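Local coordinates for protein extracellular invertase (Aspergillus kawachii, PDB 5XH8) that probably hydrolyses the beta-fructofuranoside bond of sucrose and, with high transfructosylation activity, transfers fructosyl units to form fructooligosaccharides such as 1-kestose, at residues A[71-76]-A[339-344]; A[223-228]-A[264-269]; A[454-459]-A[478-483]. One frame throughout, in Å; residues are numbered along the deposited sequence.

From the N terminus, the chain first meets contact 1 in the turn 71-76, whose partner 339-344 comes some 260 residues later, closing a loop that holds most of the beta-propeller. Contact 2 lies within that loop: 223-228, at the end of one propeller sheet, packs on 264-269 of the next, closing a loop of 35 residues, so neighbouring blades touch. Contact 3 follows in series: 454-459 and 478-483 close a loop of 18 residues and join the two sheets of the C-terminal beta-sandwich. None of the three touches another. Contacts 1 and 2 approach to about 5 Å between nearest atoms, whereas the centres of contacts 2 and 3 stand 40 Å apart.

Contact 1 of 3, residues A[71-76]-A[339-344]; sequences DDLATY and PDRFIS
Leu73 meets Arg341 and Ile343 mainly through one methyl, CD2, which makes the closest approaches between the turn 71-76 and the start of strand 341-348. On the tight side, Leu73 CD2 reaches Ile343 CD1 tip to tip at 3.9 Å, while Ile343 CG1 lies at 4.0 Å from the same methyl. Arg341 and Leu73 approach from opposite directions, and the methyl lies obliquely to the guanidinium, with Arg341 NH1 3.8 Å from Leu73 CD2. A bend at chi3 (-75°) swings this group back beside the leucine; NH2 is hydrogen-bonded to Ser333 OG, and NH1 forms salt bridges to Glu421 and Glu375, which probably balance the charge beside the methyl. CG roughly anti to the backbone N (chi1 -157°) directs the branched end of Leu73 to the strand.

Asp72 and Thr75, on the looser, partly exposed side, make no contact with 339-344 and are tied together within the turn. Asp72 OD1 accepts from the N of both Ala74 and Thr75, each at 2.8 Å, an Asx turn extended to an Asx motif. Both donors come from one face of the carboxylate, Ala74 N well above its plane and Thr75 N on the syn side. Asp72 OD2 takes Thr75 OG1, also on the syn side, at 2.8 Å.

The turn links strands 65-70 and 77-78, and 65-70 and 341-348 belong to one mixed sheet of the family 32 beta-propeller. Leu326 of strand 318-326 touches all three contacting side chains, helix 420-426 meets Leu73 through Glu421 and Arg341 through Arg420, and strand 366-385 flanks Ile343 with Pro373 and Glu375.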
loop_
_atom_site.group_PDB
_atom_site.type_symbol
_atom_site.label_atom_id
_atom_site.label_comp_id
_atom_site.label_asym_id
_atom_site.label_seq_id
_atom_site.Cartn_x
_atom_site.Cartn_y
_atom_site.Cartn_z
ATOM N N ASP A 71 2.400 -12.064 35.906
ATOM C CA ASP A 71 2.117 -13.464 36.214
ATOM C C ASP A 71 1.003 -13.617 37.213
ATOM O O ASP A 71 0.671 -14.749 37.568
ATOM C CB ASP A 71 3.378 -14.225 36.661
ATOM C CG ASP A 71 3.931 -13.750 38.005
ATOM O OD1 ASP A 71 3.166 -13.380 38.897
ATOM O OD2 ASP A 71 5.155 -13.765 38.157
ATOM N N ASP A 72 0.417 -12.500 37.661
ATOM C CA ASP A 72 -0.619 -12.550 38.693
ATOM C C ASP A 72 -1.824 -11.638 38.435
ATOM O O ASP A 72 -2.815 -11.669 39.189
ATOM C CB ASP A 72 0.032 -12.242 40.066
ATOM C CG ASP A 72 0.705 -10.852 40.104
ATOM O OD1 ASP A 72 0.546 -10.071 39.129
ATOM O OD2 ASP A 72 1.396 -10.529 41.091
ATOM N N LEU A 73 -1.757 -10.844 37.358
ATOM C CA LEU A 73 -2.754 -9.810 37.063
ATOM C C LEU A 73 -2.930 -8.799 38.211
ATOM O O LEU A 73 -4.022 -8.287 38.463
ATOM C CB LEU A 73 -4.090 -10.409 36.599
ATOM C CG LEU A 73 -4.978 -9.473 35.752
ATOM C CD1 LEU A 73 -4.351 -9.151 34.389
ATOM C CD2 LEU A 73 -6.376 -10.044 35.570
ATOM N N ALA A 74 -1.805 -8.488 38.845
ATOM C CA ALA A 74 -1.741 -7.472 39.903
ATOM C C ALA A 74 -0.516 -6.614 39.733
ATOM O O ALA A 74 -0.620 -5.378 39.692
ATOM C CB ALA A 74 -1.731 -8.136 41.270
ATOM N N THR A 75 0.634 -7.272 39.605
ATOM C CA THR A 75 1.914 -6.615 39.462
ATOM C C THR A 75 2.524 -6.887 38.082
ATOM O O THR A 75 2.216 -7.895 37.434
ATOM C CB THR A 75 2.900 -7.133 40.516
ATOM O OG1 THR A 75 3.150 -8.528 40.273
ATOM C CG2 THR A 75 2.351 -6.924 41.935
ATOM N N TYR A 76 3.426 -6.004 37.672
ATOM C CA TYR A 76 3.966 -5.996 36.310
ATOM C C TYR A 76 5.478 -5.894 36.290
ATOM O O TYR A 76 6.088 -5.338 37.220
ATOM C CB TYR A 76 3.348 -4.834 35.508
ATOM C CG TYR A 76 1.854 -4.897 35.496
ATOM C CD1 TYR A 76 1.113 -4.342 36.532
ATOM C CD2 TYR A 76 1.159 -5.563 34.477
ATOM C CE1 TYR A 76 -0.266 -4.422 36.555
ATOM C CE2 TYR A 76 -0.228 -5.638 34.488
ATOM C CZ TYR A 76 -0.941 -5.062 35.531
ATOM O OH TYR A 76 -2.321 -5.107 35.570
ATOM N N PRO A 339 -12.162 -18.446 36.051
ATOM C CA PRO A 339 -12.492 -19.029 34.767
ATOM C C PRO A 339 -11.920 -18.128 33.642
ATOM O O PRO A 339 -11.205 -17.139 33.934
ATOM C CB PRO A 339 -14.013 -19.010 34.773
ATOM C CG PRO A 339 -14.338 -17.772 35.522
ATOM C CD PRO A 339 -13.270 -17.624 36.570
ATOM N N ASP A 340 -12.211 -18.473 32.388
ATOM C CA ASP A 340 -11.851 -17.598 31.246
ATOM C C ASP A 340 -12.439 -16.211 31.499
ATOM O O ASP A 340 -13.583 -16.071 31.954
ATOM C CB ASP A 340 -12.414 -18.110 29.929
ATOM C CG ASP A 340 -11.840 -19.447 29.482
ATOM O OD1 ASP A 340 -10.717 -19.852 29.837
ATOM O OD2 ASP A 340 -12.556 -20.079 28.691
ATOM N N ARG A 341 -11.648 -15.176 31.235
ATOM C CA ARG A 341 -12.078 -13.793 31.488
ATOM C C ARG A 341 -11.832 -12.947 30.264
ATOM O O ARG A 341 -11.108 -13.361 29.374
ATOM C CB ARG A 341 -11.308 -13.225 32.676
ATOM C CG ARG A 341 -11.750 -13.818 34.005
ATOM C CD ARG A 341 -10.970 -13.248 35.144
ATOM N NE ARG A 341 -9.614 -13.775 35.221
ATOM C CZ ARG A 341 -8.696 -13.362 36.098
ATOM N NH1 ARG A 341 -8.969 -12.385 36.956
ATOM N NH2 ARG A 341 -7.501 -13.926 36.115
ATOM N N PHE A 342 -12.487 -11.790 30.220
ATOM C CA PHE A 342 -12.152 -10.716 29.319
ATOM C C PHE A 342 -11.722 -9.511 30.170
ATOM O O PHE A 342 -12.546 -8.902 30.868
ATOM C CB PHE A 342 -13.322 -10.337 28.419
ATOM C CG PHE A 342 -12.934 -9.364 27.335
ATOM C CD1 PHE A 342 -12.348 -9.817 26.160
ATOM C CD2 PHE A 342 -13.121 -7.995 27.506
ATOM C CE1 PHE A 342 -11.964 -8.925 25.175
ATOM C CE2 PHE A 342 -12.739 -7.100 26.527
ATOM C CZ PHE A 342 -12.149 -7.561 25.368
ATOM N N ILE A 343 -10.424 -9.194 30.113
ATOM C CA ILE A 343 -9.834 -8.125 30.912
ATOM C C ILE A 343 -9.673 -6.912 30.006
ATOM O O ILE A 343 -9.043 -7.020 28.942
ATOM C CB ILE A 343 -8.465 -8.563 31.460
ATOM C CG1 ILE A 343 -8.562 -9.914 32.204
ATOM C CG2 ILE A 343 -7.829 -7.447 32.306
ATOM C CD1 ILE A 343 -9.575 -9.961 33.342
ATOM N N SER A 344 -10.252 -5.779 30.406
ATOM C CA SER A 344 -10.151 -4.508 29.689
ATOM C C SER A 344 -9.398 -3.435 30.505
ATOM O O SER A 344 -9.687 -3.216 31.704
ATOM C CB SER A 344 -11.544 -3.971 29.388
ATOM O OG SER A 344 -11.471 -2.878 28.501
#

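Contact 2 of 3, residues A[223-228]-A[264-269]; sequences GQWWHE and GQIFTT
Trp226 and Thr268 make the closer of the two apolar contacts, with CZ3 of the indole 3.7 Å from Thr268 CG2. The methyl meets the six-membered ring obliquely, near its CE3-CZ3 side, and Trp226 CE3 lies 4.1 Å from the same carbon. With CG trans to the backbone N (chi1 180°), Trp226 sends its benzo ring out toward strand 265-274. Trp225 supplies the second apolar contact: Trp225 CH2, at the far rim of its indole, reaches Ile266 CG2 at 4.2 Å, and the methyl sits at the ring edge, close to its plane. The two tryptophans thus meet Ile266 and Thr268, two residues apart on one strand, whose CB atoms point toward them.

This is blade-to-blade packing in the five-bladed beta-propeller of family 32. Strand 219-227 is, within this chain, an outermost strand of its four-stranded sheet and turns a corner at 225 and 226, while 265-274 belongs to the next sheet. No hydrogen bond joins the two segments; side chains alone bridge them.

Among the aromatic contacts nearby, Phe304 lies against both indoles, edge-to-face with Trp226 and at about 35° between planes with Trp225. Trp243 also meets Trp226 edge-to-face.

Polar bonds fix the groups at the interface. Trp226 NE1 donates to Glu228 OE2 at 2.8 Å, with an N-H...O angle of 157°; the acceptor lies near the indole plane and is met on its anti side, which restrains the rotation of the ring. Gln206 serves both halves of the contact, its OE1 bonded to Trp225 NE1 and its NE2 to Thr268 OG1. That hydroxyl is also hydrogen-bonded to the carbonyl O of Asn251.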
loop_
_atom_site.group_PDB
_atom_site.type_symbol
_atom_site.label_atom_id
_atom_site.label_comp_id
_atom_site.label_asym_id
_atom_site.label_seq_id
_atom_site.Cartn_x
_atom_site.Cartn_y
_atom_site.Cartn_z
ATOM N N GLY A 223 -18.043 -6.942 5.162
ATOM C CA GLY A 223 -18.986 -5.823 5.193
ATOM C C GLY A 223 -18.885 -4.991 6.449
ATOM O O GLY A 223 -18.187 -5.358 7.410
ATOM N N GLN A 224 -19.608 -3.878 6.443
ATOM C CA GLN A 224 -19.791 -3.086 7.644
ATOM C C GLN A 224 -20.762 -3.775 8.592
ATOM O O GLN A 224 -21.943 -3.430 8.623
ATOM C CB GLN A 224 -20.332 -1.712 7.297
ATOM C CG GLN A 224 -19.348 -0.898 6.489
ATOM C CD GLN A 224 -19.988 0.304 5.895
ATOM O OE1 GLN A 224 -20.232 0.349 4.681
ATOM N NE2 GLN A 224 -20.260 1.300 6.724
ATOM N N TRP A 225 -20.265 -4.728 9.371
ATOM C CA TRP A 225 -21.149 -5.548 10.190
ATOM C C TRP A 225 -21.924 -4.703 11.221
ATOM O O TRP A 225 -22.977 -5.115 11.660
ATOM C CB TRP A 225 -20.392 -6.739 10.813
ATOM C CG TRP A 225 -19.788 -6.492 12.142
ATOM C CD1 TRP A 225 -19.015 -5.421 12.517
ATOM C CD2 TRP A 225 -19.902 -7.319 13.287
ATOM N NE1 TRP A 225 -18.657 -5.525 13.839
ATOM C CE2 TRP A 225 -19.180 -6.686 14.340
ATOM C CE3 TRP A 225 -20.557 -8.529 13.550
ATOM C CZ2 TRP A 225 -19.096 -7.234 15.629
ATOM C CZ3 TRP A 225 -20.453 -9.082 14.828
ATOM C CH2 TRP A 225 -19.731 -8.431 15.852
ATOM N N TRP A 226 -21.387 -3.541 11.606
ATOM C CA TRP A 226 -22.103 -2.579 12.427
ATOM C C TRP A 226 -21.779 -1.187 11.916
ATOM O O TRP A 226 -20.595 -0.830 11.750
ATOM C CB TRP A 226 -21.715 -2.713 13.917
ATOM C CG TRP A 226 -22.425 -1.736 14.826
ATOM C CD1 TRP A 226 -23.726 -1.291 14.708
ATOM C CD2 TRP A 226 -21.903 -1.117 16.007
ATOM N NE1 TRP A 226 -24.018 -0.405 15.711
ATOM C CE2 TRP A 226 -22.929 -0.281 16.530
ATOM C CE3 TRP A 226 -20.670 -1.177 16.672
ATOM C CZ2 TRP A 226 -22.755 0.494 17.683
ATOM C CZ3 TRP A 226 -20.485 -0.391 17.814
ATOM C CH2 TRP A 226 -21.538 0.428 18.313
ATOM N N HIS A 227 -22.820 -0.411 11.630
ATOM C CA HIS A 227 -22.661 0.967 11.235
ATOM C C HIS A 227 -23.880 1.757 11.693
ATOM O O HIS A 227 -24.938 1.195 11.877
ATOM C CB HIS A 227 -22.456 1.064 9.710
ATOM C CG HIS A 227 -23.631 0.579 8.919
ATOM N ND1 HIS A 227 -24.643 1.418 8.500
ATOM C CD2 HIS A 227 -23.984 -0.666 8.517
ATOM C CE1 HIS A 227 -25.554 0.715 7.853
ATOM N NE2 HIS A 227 -25.184 -0.554 7.859
ATOM N N GLU A 228 -23.710 3.054 11.910
ATOM C CA GLU A 228 -24.783 3.919 12.379
ATOM C C GLU A 228 -24.696 5.222 11.618
ATOM O O GLU A 228 -23.607 5.601 11.167
ATOM C CB GLU A 228 -24.634 4.211 13.871
ATOM C CG GLU A 228 -24.695 3.000 14.775
ATOM C CD GLU A 228 -26.083 2.394 14.896
ATOM O OE1 GLU A 228 -27.061 3.001 14.422
ATOM O OE2 GLU A 228 -26.173 1.290 15.465
ATOM N N GLY A 264 -20.993 -17.220 24.186
ATOM C CA GLY A 264 -21.804 -16.311 24.965
ATOM C C GLY A 264 -22.390 -15.210 24.127
ATOM O O GLY A 264 -22.197 -15.160 22.920
ATOM N N GLN A 265 -23.101 -14.319 24.802
ATOM C CA GLN A 265 -23.590 -13.059 24.236
ATOM C C GLN A 265 -22.465 -12.150 23.759
ATOM O O GLN A 265 -21.492 -11.987 24.468
ATOM C CB GLN A 265 -24.329 -12.270 25.303
ATOM C CG GLN A 265 -25.789 -12.085 25.047
ATOM C CD GLN A 265 -26.416 -11.465 26.255
ATOM O OE1 GLN A 265 -26.583 -10.250 26.342
ATOM N NE2 GLN A 265 -26.657 -12.287 27.243
ATOM N N ILE A 266 -22.682 -11.485 22.629
ATOM C CA ILE A 266 -21.636 -10.718 21.948
ATOM C C ILE A 266 -21.717 -9.228 22.325
ATOM O O ILE A 266 -22.782 -8.594 22.271
ATOM C CB ILE A 266 -21.702 -10.934 20.423
ATOM C CG1 ILE A 266 -21.271 -12.364 20.093
ATOM C CG2 ILE A 266 -20.802 -9.948 19.670
ATOM C CD1 ILE A 266 -21.629 -12.816 18.682
ATOM N N PHE A 267 -20.571 -8.689 22.707
ATOM C CA PHE A 267 -20.431 -7.282 23.096
ATOM C C PHE A 267 -19.285 -6.652 22.303
ATOM O O PHE A 267 -18.371 -7.359 21.860
ATOM C CB PHE A 267 -20.065 -7.186 24.573
ATOM C CG PHE A 267 -21.183 -7.524 25.529
ATOM C CD1 PHE A 267 -21.473 -8.851 25.851
ATOM C CD2 PHE A 267 -21.893 -6.512 26.169
ATOM C CE1 PHE A 267 -22.479 -9.161 26.773
ATOM C CE2 PHE A 267 -22.902 -6.815 27.087
ATOM C CZ PHE A 267 -23.196 -8.139 27.382
ATOM N N THR A 268 -19.329 -5.332 22.157
ATOM C CA THR A 268 -18.186 -4.572 21.648
ATOM C C THR A 268 -17.940 -3.381 22.574
ATOM O O THR A 268 -18.899 -2.859 23.170
ATOM C CB THR A 268 -18.404 -4.105 20.188
ATOM O OG1 THR A 268 -17.261 -3.365 19.713
ATOM C CG2 THR A 268 -19.674 -3.251 20.051
ATOM N N THR A 269 -16.678 -2.988 22.735
ATOM C CA THR A 269 -16.348 -1.659 23.294
ATOM C C THR A 269 -15.765 -0.775 22.188
ATOM O O THR A 269 -15.037 -1.264 21.314
ATOM C CB THR A 269 -15.442 -1.710 24.537
ATOM O OG1 THR A 269 -14.165 -2.285 24.225
ATOM C CG2 THR A 269 -16.098 -2.541 25.649
#

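Contact 3 of 3, residues A[454-459]-A[478-483]; sequences KFFVLS and QILSSE
The C-terminal beta-sandwich of this GH32 enzyme brings its two antiparallel sheets together here, Phe456 of strand 455-463 meeting Ile479 and Leu480 of strand 474-481. The ring of Phe456 presents its edge, with CZ 4.4 Å from Ile479 CB and CE2 4.4 Å from Leu480 CD2, both carbons lying near the ring plane. Closer packing comes from Lys454, whose aliphatic chain crosses the leucine at a slant: Lys454 CG is 3.8 Å from Leu480 CD2, with CB and CD, on either side of CG in the chain, each 4.1 Å from that methyl. CG beside its backbone N (chi1 -60°) brings Leu480 CD2 round to the lysine, although CB does not point there.

Leu480 lies in a G1 beta bulge, in which it and Ser481 both face Asn574 of the adjoining strand; the chain turns a corner there, and the leucine takes left-handed backbone angles (phi 50°, psi 49°). Beyond the methyl the lysine runs on fully extended, delivering NZ to Ser567 OG, the carbonyl O of Tyr569 and a bound glycerol that probably came from the crystallisation liquor. Ile575 of strand 574-580 packs against both Phe456 and Ile479, as does Val546 of strand 534-547.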
loop_
_atom_site.group_PDB
_atom_site.type_symbol
_atom_site.label_atom_id
_atom_site.label_comp_id
_atom_site.label_asym_id
_atom_site.label_seq_id
_atom_site.Cartn_x
_atom_site.Cartn_y
_atom_site.Cartn_z
ATOM N N LYS A 454 -2.582 9.466 50.459
ATOM C CA LYS A 454 -3.504 9.583 49.344
ATOM C C LYS A 454 -3.556 8.280 48.476
ATOM O O LYS A 454 -3.612 8.336 47.244
ATOM C CB LYS A 454 -3.103 10.798 48.508
ATOM C CG LYS A 454 -3.064 12.109 49.287
ATOM C CD LYS A 454 -2.719 13.290 48.387
ATOM C CE LYS A 454 -2.579 14.567 49.223
ATOM N NZ LYS A 454 -2.181 15.733 48.393
ATOM N N PHE A 455 -3.557 7.133 49.146
ATOM C CA PHE A 455 -3.543 5.818 48.522
ATOM C C PHE A 455 -4.495 4.974 49.362
ATOM O O PHE A 455 -4.134 4.529 50.442
ATOM C CB PHE A 455 -2.126 5.227 48.519
ATOM C CG PHE A 455 -1.105 6.073 47.792
ATOM C CD1 PHE A 455 -0.379 7.065 48.466
ATOM C CD2 PHE A 455 -0.836 5.862 46.444
ATOM C CE1 PHE A 455 0.573 7.838 47.800
ATOM C CE2 PHE A 455 0.121 6.612 45.782
ATOM C CZ PHE A 455 0.828 7.612 46.461
ATOM N N PHE A 456 -5.740 4.848 48.925
ATOM C CA PHE A 456 -6.724 4.102 49.691
ATOM C C PHE A 456 -7.883 3.625 48.853
ATOM O O PHE A 456 -8.145 4.172 47.785
ATOM C CB PHE A 456 -7.301 4.959 50.862
ATOM C CG PHE A 456 -8.012 6.220 50.426
ATOM C CD1 PHE A 456 -9.377 6.220 50.179
ATOM C CD2 PHE A 456 -7.316 7.413 50.288
ATOM C CE1 PHE A 456 -10.024 7.372 49.777
ATOM C CE2 PHE A 456 -7.953 8.570 49.877
ATOM C CZ PHE A 456 -9.312 8.557 49.623
ATOM N N VAL A 457 -8.592 2.627 49.387
ATOM C CA VAL A 457 -9.906 2.220 48.890
ATOM C C VAL A 457 -10.933 2.554 49.958
ATOM O O VAL A 457 -10.696 2.266 51.131
ATOM C CB VAL A 457 -10.009 0.694 48.639
ATOM C CG1 VAL A 457 -11.392 0.342 48.079
ATOM C CG2 VAL A 457 -8.887 0.214 47.721
ATOM N N LEU A 458 -12.053 3.144 49.549
ATOM C CA LEU A 458 -13.187 3.427 50.426
ATOM C C LEU A 458 -14.397 2.703 49.863
ATOM O O LEU A 458 -14.746 2.938 48.704
ATOM C CB LEU A 458 -13.492 4.934 50.466
ATOM C CG LEU A 458 -14.656 5.357 51.392
ATOM C CD1 LEU A 458 -14.499 6.809 51.812
ATOM C CD2 LEU A 458 -16.038 5.161 50.778
ATOM N N SER A 459 -15.026 1.836 50.661
ATOM C CA SER A 459 -16.278 1.148 50.273
ATOM C C SER A 459 -17.400 1.524 51.230
ATOM O O SER A 459 -17.179 1.602 52.442
ATOM C CB SER A 459 -16.142 -0.372 50.324
ATOM O OG SER A 459 -14.826 -0.771 50.073
ATOM N N GLN A 478 -16.794 13.417 51.023
ATOM C CA GLN A 478 -15.820 14.431 50.736
ATOM C C GLN A 478 -14.473 13.781 51.033
ATOM O O GLN A 478 -14.288 13.211 52.102
ATOM C CB GLN A 478 -16.058 15.655 51.616
ATOM C CG GLN A 478 -15.311 16.874 51.148
ATOM C CD GLN A 478 -15.497 18.068 52.071
ATOM O OE1 GLN A 478 -14.885 18.156 53.133
ATOM N NE2 GLN A 478 -16.322 19.001 51.651
ATOM N N ILE A 479 -13.548 13.835 50.081
ATOM C CA ILE A 479 -12.247 13.168 50.219
ATOM C C ILE A 479 -11.127 14.127 49.906
ATOM O O ILE A 479 -11.369 15.205 49.369
ATOM C CB ILE A 479 -12.131 11.919 49.304
ATOM C CG1 ILE A 479 -12.246 12.305 47.811
ATOM C CG2 ILE A 479 -13.196 10.897 49.682
ATOM C CD1 ILE A 479 -11.977 11.152 46.858
ATOM N N LEU A 480 -9.903 13.711 50.221
ATOM C CA LEU A 480 -8.713 14.508 49.937
ATOM C C LEU A 480 -8.883 15.965 50.454
ATOM O O LEU A 480 -8.648 16.939 49.727
ATOM C CB LEU A 480 -8.395 14.464 48.427
ATOM C CG LEU A 480 -8.105 13.071 47.837
ATOM C CD1 LEU A 480 -8.160 13.084 46.301
ATOM C CD2 LEU A 480 -6.769 12.556 48.345
ATOM N N SER A 481 -9.316 16.063 51.710
ATOM C CA SER A 481 -9.727 17.333 52.342
ATOM C C SER A 481 -8.726 17.856 53.328
ATOM O O SER A 481 -8.111 17.104 54.080
ATOM C CB SER A 481 -11.034 17.173 53.112
ATOM O OG SER A 481 -12.095 17.039 52.206
ATOM N N SER A 482 -8.597 19.171 53.314
ATOM C CA SER A 482 -7.866 19.925 54.322
ATOM C C SER A 482 -8.483 21.326 54.290
ATOM O O SER A 482 -9.515 21.534 53.628
ATOM C CB SER A 482 -6.375 19.943 53.986
ATOM O OG SER A 482 -6.134 20.608 52.756
ATOM N N GLU A 483 -7.876 22.293 54.963
ATOM C CA GLU A 483 -8.449 23.639 54.956
ATOM C C GLU A 483 -8.412 24.274 53.547
ATOM O O GLU A 483 -9.284 25.065 53.208
ATOM C CB GLU A 483 -7.779 24.549 56.002
ATOM C CG GLU A 483 -6.568 25.349 55.538
ATOM C CD GLU A 483 -6.205 26.501 56.489
ATOM O OE1 GLU A 483 -6.846 27.580 56.437
ATOM O OE2 GLU A 483 -5.256 26.326 57.278
#